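Local atomic coordinates of putative tetR-family transcriptional regulator (Streptomyces coelicolor, PDB entry 3FIW), a protein that probably binds DNA as a TetR-family transcriptional regulator, most likely a repressor that acts as a dimer. Residues D138-A142 and S143-E147; P92-W96 and H97-L101. One frame throughout, in Å; residues are numbered along the deposited sequence.

Interaction 1: residues D138-A142 and S143-E147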
ATOM      1  N   ASP A 138      11.643 -12.190 -18.940  1.00 36.64           N
ATOM      2  CA  ASP A 138      12.465 -12.542 -20.108  1.00 37.20           C
ATOM      3  C   ASP A 138      12.545 -11.420 -21.118  1.00 36.63           C
ATOM      4  O   ASP A 138      13.622 -11.119 -21.639  1.00 37.75           O
ATOM      5  CB  ASP A 138      11.924 -13.795 -20.811  1.00 37.33           C
ATOM      6  CG  ASP A 138      12.256 -15.084 -20.058  1.00 39.45           C
ATOM      7  OD1 ASP A 138      11.590 -16.127 -20.345  1.00 38.89           O
ATOM      8  OD2 ASP A 138      13.181 -15.039 -19.188  1.00 39.86           O
ATOM      9  N   PHE A 139      11.403 -10.799 -21.397  1.00 35.62           N
ATOM     10  CA  PHE A 139      11.358  -9.622 -22.256  1.00 34.01           C
ATOM     11  C   PHE A 139      12.271  -8.485 -21.784  1.00 33.35           C
ATOM     12  O   PHE A 139      12.939  -7.861 -22.605  1.00 32.60           O
ATOM     13  CB  PHE A 139       9.923  -9.120 -22.372  1.00 33.65           C
ATOM     14  CG  PHE A 139       9.818  -7.774 -23.000  1.00 32.97           C
ATOM     15  CD1 PHE A 139       9.970  -7.621 -24.392  1.00 32.90           C
ATOM     16  CD2 PHE A 139       9.638  -6.649 -22.207  1.00 29.01           C
ATOM     17  CE1 PHE A 139       9.890  -6.344 -24.999  1.00 31.83           C
ATOM     18  CE2 PHE A 139       9.533  -5.379 -22.773  1.00 31.58           C
ATOM     19  CZ  PHE A 139       9.657  -5.222 -24.194  1.00 32.47           C
ATOM     20  N   LEU A 140      12.271  -8.206 -20.475  1.00 32.97           N
ATOM     21  CA  LEU A 140      13.073  -7.124 -19.899  1.00 32.51           C
ATOM     22  C   LEU A 140      14.558  -7.486 -19.985  1.00 33.04           C
ATOM     23  O   LEU A 140      15.406  -6.651 -20.300  1.00 33.74           O
ATOM     24  CB  LEU A 140      12.655  -6.833 -18.438  1.00 31.28           C
ATOM     25  CG  LEU A 140      11.374  -6.016 -18.187  1.00 29.88           C
ATOM     26  CD1 LEU A 140      11.042  -5.967 -16.714  1.00 26.36           C
ATOM     27  CD2 LEU A 140      11.524  -4.579 -18.755  1.00 24.92           C
ATOM     28  N   VAL A 141      14.873  -8.731 -19.689  1.00 33.79           N
ATOM     29  CA  VAL A 141      16.256  -9.220 -19.833  1.00 33.98           C
ATOM     30  C   VAL A 141      16.704  -9.182 -21.302  1.00 34.87           C
ATOM     31  O   VAL A 141      17.791  -8.687 -21.591  1.00 35.93           O
ATOM     32  CB  VAL A 141      16.423 -10.639 -19.254  1.00 34.04           C
ATOM     33  CG1 VAL A 141      17.855 -11.227 -19.544  1.00 34.14           C
ATOM     34  CG2 VAL A 141      16.060 -10.681 -17.757  1.00 32.81           C
ATOM     35  N   ALA A 142      15.885  -9.697 -22.223  1.00 34.45           N
ATOM     36  CA  ALA A 142      16.227  -9.632 -23.646  1.00 34.28           C
ATOM     37  C   ALA A 142      16.279  -8.195 -24.200  1.00 34.63           C
ATOM     38  O   ALA A 142      16.848  -7.966 -25.253  1.00 34.53           O
ATOM     39  CB  ALA A 142      15.320 -10.535 -24.495  1.00 33.68           C
ATOM     40  N   SER A 143      15.720  -7.229 -23.473  1.00 35.15           N
ATOM     41  CA  SER A 143      15.773  -5.824 -23.877  1.00 35.61           C
ATOM     42  C   SER A 143      17.041  -5.147 -23.339  1.00 35.74           C
ATOM     43  O   SER A 143      17.304  -3.982 -23.621  1.00 35.03           O
ATOM     44  CB  SER A 143      14.513  -5.078 -23.407  1.00 35.62           C
ATOM     45  OG  SER A 143      13.353  -5.756 -23.863  1.00 34.97           O
ATOM     46  N   GLY A 144      17.821  -5.879 -22.559  1.00 36.02           N
ATOM     47  CA  GLY A 144      19.043  -5.317 -22.025  1.00 36.94           C
ATOM     48  C   GLY A 144      18.966  -4.822 -20.596  1.00 37.97           C
ATOM     49  O   GLY A 144      19.979  -4.379 -20.068  1.00 38.76           O
ATOM     50  N   VAL A 145      17.784  -4.860 -19.963  1.00 38.28           N
ATOM     51  CA  VAL A 145      17.682  -4.635 -18.518  1.00 37.92           C
ATOM     52  C   VAL A 145      18.342  -5.797 -17.736  1.00 38.79           C
ATOM     53  O   VAL A 145      17.953  -6.956 -17.892  1.00 38.32           O
ATOM     54  CB  VAL A 145      16.178  -4.432 -18.032  1.00 38.07           C
ATOM     55  CG1 VAL A 145      16.140  -4.030 -16.561  1.00 36.49           C
ATOM     56  CG2 VAL A 145      15.405  -3.413 -18.909  1.00 35.73           C
ATOM     57  N   PRO A 146      19.351  -5.498 -16.889  1.00 39.57           N
ATOM     58  CA  PRO A 146      20.007  -6.557 -16.111  1.00 40.15           C
ATOM     59  C   PRO A 146      18.988  -7.215 -15.182  1.00 40.79           C
ATOM     60  O   PRO A 146      18.181  -6.508 -14.590  1.00 42.34           O
ATOM     61  CB  PRO A 146      21.050  -5.791 -15.303  1.00 39.83           C
ATOM     62  CG  PRO A 146      21.292  -4.536 -16.100  1.00 38.66           C
ATOM     63  CD  PRO A 146      19.944  -4.178 -16.614  1.00 39.98           C
ATOM     64  N   GLU A 147      19.012  -8.544 -15.071  1.00 41.19           N
ATOM     65  CA  GLU A 147      17.945  -9.304 -14.411  1.00 41.64           C
ATOM     66  C   GLU A 147      17.573  -8.868 -12.983  1.00 41.28           C
ATOM     67  O   GLU A 147      16.395  -8.763 -12.671  1.00 41.07           O
ATOM     68  CB  GLU A 147      18.233 -10.810 -14.393  1.00 42.14           C
ATOM     69  CG  GLU A 147      17.244 -11.536 -13.470  1.00 44.98           C
ATOM     70  CD  GLU A 147      16.731 -12.838 -14.034  1.00 48.70           C
ATOM     71  OE1 GLU A 147      17.545 -13.555 -14.663  1.00 48.35           O
ATOM     72  OE2 GLU A 147      15.525 -13.151 -13.829  1.00 49.48           O
TER
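Ser143 sets its hydroxyl over the face of the Phe139 ring, with OG close to the ring centre and 3.7 Å from CE1 of Phe139. The same hydroxyl turns back onto the last turn of the helix. OG of Ser143 donates to the carbonyl O of Phe139 in a very short bond of 2.5 Å. The first torsion explains this: OG stands beside its own backbone N and opposite the carbonyl carbon (chi1 -54°), which directs it back along the last turn. The backbone N of Ser143 adds weak bonds to the carbonyls of Phe139 and Leu140. Gly144 then leaves helical geometry with positive phi (100°). A side chain here would be jammed against the carbonyl O of Ser143, which by itself calls for glycine. Its N bonds to O of Val141 at 3.0 Å, coming from above the carbonyl plane. One residue on, Val145 N reaches O of Leu140 at 3.0 Å, tilted 20° from the carbonyl plane. That oxygen thus takes this bond and the weak one from Ser143 N. Leu140 and Val145 lie side by side and point the same way, with CD2 of Leu140 4.1 Å from CG2 of Val145. Both side chains pack on Ala150 of helix 147-170, and Val145 also meets Val208 of the second subunit. On the exposed flank, CG2 of Val141 touches CB of Glu147 at 4.0 Å, and CA of Val141 makes a C-H...O contact to O of Val145. The carboxylate of Glu147 turns elsewhere, to a salt bridge with Arg134. Pro146 holds the N-cap position of the next helix. The whole is a Schellman motif closing helix 130-142, followed by a tight connection into helix 147-170 of the TetR C-terminal domain.

Interaction 2: residues P92-W96 and H97-L101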
ATOM      1  N   PRO A  92       9.419  -9.032 -28.074  1.00 45.09           N
ATOM      2  CA  PRO A  92      10.727  -8.647 -28.612  1.00 44.86           C
ATOM      3  C   PRO A  92      10.660  -7.572 -29.686  1.00 44.23           C
ATOM      4  O   PRO A  92       9.869  -7.654 -30.652  1.00 43.45           O
ATOM      5  CB  PRO A  92      11.224  -9.963 -29.222  1.00 44.71           C
ATOM      6  CG  PRO A  92      10.815 -10.915 -28.178  1.00 45.58           C
ATOM      7  CD  PRO A  92       9.430 -10.462 -27.698  1.00 45.23           C
ATOM      8  N   GLY A  93      11.494  -6.563 -29.500  1.00 43.38           N
ATOM      9  CA  GLY A  93      11.496  -5.464 -30.424  1.00 42.09           C
ATOM     10  C   GLY A  93      10.696  -4.310 -29.869  1.00 40.58           C
ATOM     11  O   GLY A  93      10.942  -3.175 -30.270  1.00 40.28           O
ATOM     12  N   GLU A  94       9.737  -4.554 -28.969  1.00 38.90           N
ATOM     13  CA  GLU A  94       9.015  -3.381 -28.488  1.00 37.94           C
ATOM     14  C   GLU A  94       9.809  -2.693 -27.414  1.00 36.92           C
ATOM     15  O   GLU A  94      10.691  -3.304 -26.793  1.00 35.92           O
ATOM     16  CB  GLU A  94       7.544  -3.605 -28.142  1.00 37.97           C
ATOM     17  CG  GLU A  94       7.268  -4.290 -26.861  1.00 39.31           C
ATOM     18  CD  GLU A  94       5.788  -4.405 -26.598  1.00 41.44           C
ATOM     19  OE1 GLU A  94       5.204  -3.453 -26.017  1.00 44.30           O
ATOM     20  OE2 GLU A  94       5.214  -5.448 -26.957  1.00 40.32           O
ATOM     21  N   ASP A  95       9.532  -1.397 -27.282  1.00 35.97           N
ATOM     22  CA  ASP A  95      10.221  -0.515 -26.361  1.00 35.49           C
ATOM     23  C   ASP A  95       9.923  -1.021 -24.939  1.00 34.16           C
ATOM     24  O   ASP A  95       8.771  -0.979 -24.486  1.00 34.62           O
ATOM     25  CB  ASP A  95       9.740   0.931 -26.579  1.00 35.76           C
ATOM     26  CG  ASP A  95      10.233   1.876 -25.514  1.00 37.68           C
ATOM     27  OD1 ASP A  95      11.362   1.660 -25.028  1.00 38.39           O
ATOM     28  OD2 ASP A  95       9.487   2.832 -25.158  1.00 39.25           O
ATOM     29  N   TRP A  96      10.964  -1.521 -24.266  1.00 31.88           N
ATOM     30  CA  TRP A  96      10.815  -2.139 -22.972  1.00 30.80           C
ATOM     31  C   TRP A  96      10.392  -1.068 -21.981  1.00 29.60           C
ATOM     32  O   TRP A  96       9.829  -1.399 -20.976  1.00 30.46           O
ATOM     33  CB  TRP A  96      12.122  -2.770 -22.467  1.00 29.91           C
ATOM     34  CG  TRP A  96      13.142  -1.749 -21.934  1.00 29.76           C
ATOM     35  CD1 TRP A  96      14.246  -1.261 -22.603  1.00 29.46           C
ATOM     36  CD2 TRP A  96      13.114  -1.077 -20.656  1.00 30.23           C
ATOM     37  NE1 TRP A  96      14.894  -0.361 -21.821  1.00 30.82           N
ATOM     38  CE2 TRP A  96      14.224  -0.215 -20.622  1.00 30.38           C
ATOM     39  CE3 TRP A  96      12.243  -1.119 -19.528  1.00 32.35           C
ATOM     40  CZ2 TRP A  96      14.508   0.609 -19.510  1.00 30.97           C
ATOM     41  CZ3 TRP A  96      12.516  -0.295 -18.414  1.00 30.89           C
ATOM     42  CH2 TRP A  96      13.657   0.560 -18.420  1.00 30.64           C
ATOM     43  N   HIS A  97      10.746   0.185 -22.273  1.00 28.63           N
ATOM     44  CA  HIS A  97      10.576   1.327 -21.381  1.00 29.49           C
ATOM     45  C   HIS A  97       9.104   1.718 -21.296  1.00 28.46           C
ATOM     46  O   HIS A  97       8.582   1.821 -20.206  1.00 30.01           O
ATOM     47  CB  HIS A  97      11.467   2.499 -21.825  1.00 28.30           C
ATOM     48  CG  HIS A  97      11.541   3.631 -20.847  1.00 32.05           C
ATOM     49  ND1 HIS A  97      10.481   4.003 -20.037  1.00 34.03           N
ATOM     50  CD2 HIS A  97      12.530   4.529 -20.598  1.00 34.41           C
ATOM     51  CE1 HIS A  97      10.829   5.057 -19.314  1.00 34.08           C
ATOM     52  NE2 HIS A  97      12.074   5.384 -19.621  1.00 33.81           N
ATOM     53  N   GLY A  98       8.475   1.945 -22.447  1.00 28.04           N
ATOM     54  CA  GLY A  98       7.046   2.197 -22.577  1.00 28.91           C
ATOM     55  C   GLY A  98       6.177   1.043 -22.107  1.00 29.96           C
ATOM     56  O   GLY A  98       5.132   1.281 -21.506  1.00 29.82           O
ATOM     57  N   TRP A  99       6.585  -0.196 -22.386  1.00 30.32           N
ATOM     58  CA  TRP A  99       5.896  -1.360 -21.880  1.00 31.60           C
ATOM     59  C   TRP A  99       5.946  -1.383 -20.352  1.00 32.29           C
ATOM     60  O   TRP A  99       4.926  -1.600 -19.686  1.00 32.66           O
ATOM     61  CB  TRP A  99       6.485  -2.659 -22.392  1.00 32.43           C
ATOM     62  CG  TRP A  99       5.833  -3.860 -21.680  1.00 34.56           C
ATOM     63  CD1 TRP A  99       4.681  -4.512 -22.051  1.00 34.13           C
ATOM     64  CD2 TRP A  99       6.263  -4.486 -20.446  1.00 33.47           C
ATOM     65  NE1 TRP A  99       4.383  -5.505 -21.138  1.00 32.71           N
ATOM     66  CE2 TRP A  99       5.347  -5.529 -20.166  1.00 32.82           C
ATOM     67  CE3 TRP A  99       7.347  -4.292 -19.586  1.00 32.16           C
ATOM     68  CZ2 TRP A  99       5.473  -6.351 -19.051  1.00 32.05           C
ATOM     69  CZ3 TRP A  99       7.476  -5.105 -18.476  1.00 33.03           C
ATOM     70  CH2 TRP A  99       6.548  -6.123 -18.211  1.00 33.93           C
ATOM     71  N   PHE A 100       7.121  -1.160 -19.782  1.00 32.63           N
ATOM     72  CA  PHE A 100       7.202  -1.119 -18.297  1.00 32.99           C
ATOM     73  C   PHE A 100       6.169  -0.172 -17.663  1.00 33.03           C
ATOM     74  O   PHE A 100       5.429  -0.534 -16.751  1.00 32.99           O
ATOM     75  CB  PHE A 100       8.634  -0.797 -17.822  1.00 33.04           C
ATOM     76  CG  PHE A 100       8.823  -0.960 -16.346  1.00 32.74           C
ATOM     77  CD1 PHE A 100       9.286  -2.146 -15.829  1.00 32.88           C
ATOM     78  CD2 PHE A 100       8.502   0.069 -15.473  1.00 34.46           C
ATOM     79  CE1 PHE A 100       9.436  -2.302 -14.480  1.00 32.32           C
ATOM     80  CE2 PHE A 100       8.651  -0.086 -14.128  1.00 35.32           C
ATOM     81  CZ  PHE A 100       9.122  -1.264 -13.630  1.00 34.30           C
ATOM     82  N   LEU A 101       6.141   1.056 -18.144  1.00 32.88           N
ATOM     83  CA  LEU A 101       5.130   1.999 -17.689  1.00 32.35           C
ATOM     84  C   LEU A 101       3.738   1.452 -17.899  1.00 31.41           C
ATOM     85  O   LEU A 101       2.912   1.519 -16.997  1.00 30.09           O
ATOM     86  CB  LEU A 101       5.295   3.332 -18.434  1.00 32.05           C
ATOM     87  CG  LEU A 101       6.665   4.024 -18.194  1.00 34.04           C
ATOM     88  CD1 LEU A 101       6.758   5.247 -19.076  1.00 35.28           C
ATOM     89  CD2 LEU A 101       6.868   4.415 -16.752  1.00 32.16           C
TER
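Trp96 lays its indole flat against the first turn of the helix, with one face over the backbone of His97. CA of His97 makes a CH-pi contact over the face, 3.7 Å from the centroid of the six-membered ring of Trp96. The imidazole of His97 is nearly parallel to the indole, with the planes at 23°, but it is offset well to one side, so little of one ring lies over the other. The indole lies here because CG of Trp96 sits between the backbone N and the carbonyl carbon (chi1 77°), which folds the ring back over the following residue. Its far corner runs alongside Phe100, where CZ3 of Trp96 is 4.0 Å from CB of Phe100. An alanine in place of Trp96 is likely to leave CA of His97 and CB of Phe100 without their aromatic cover. Asp95 points its carboxylate at the helix start. OD1 of Asp95 accepts weakly from N of His97 at 3.2 Å, and OD2 of Asp95 accepts weakly from N of Gly98 at 3.0 Å. The two oxygens thus occupy two amides of the first turn. The carbonyl of Asp95 takes N of Trp99 at 3.1 Å, and that of Trp96 takes N of Phe100. Glu94 crosses Trp99 obliquely, its carboxylate almost perpendicular to the indole plane (84°). OE1 of Glu94 lies 3.9 Å from CB of Trp99 and forms a salt bridge with Arg102; OE2 accepts from the N of Glu91. Phe100 packs on helix 147-170, while Trp96 and His97 meet Val208 and Val205 of the second subunit. The arrangement is an Asp N-cap opening helix 96-112 of the TetR C-terminal domain, next to the dimer partner.

Interaction 2 starts helix 96-112, and interaction 1 ends helix 130-142 and leads into helix 147-170. The two are neighbours, with centres about 10 Å apart. They meet through side chains: CB of Ser143 is 3.5 Å from CB of Trp96, and CD2 of Leu140 is 3.6 Å from CE3 of Trp96. Phe139 also meets Trp99 edge-to-face. Both are partly buried and both reach the second subunit. Their chemistry differs with the helix end. In interaction 1 a hydroxyl and backbone amides bond to carbonyls of the last turn; in interaction 2 a carboxylate takes two amides of the first turn, weakly, and aromatic rings make up more of the packing.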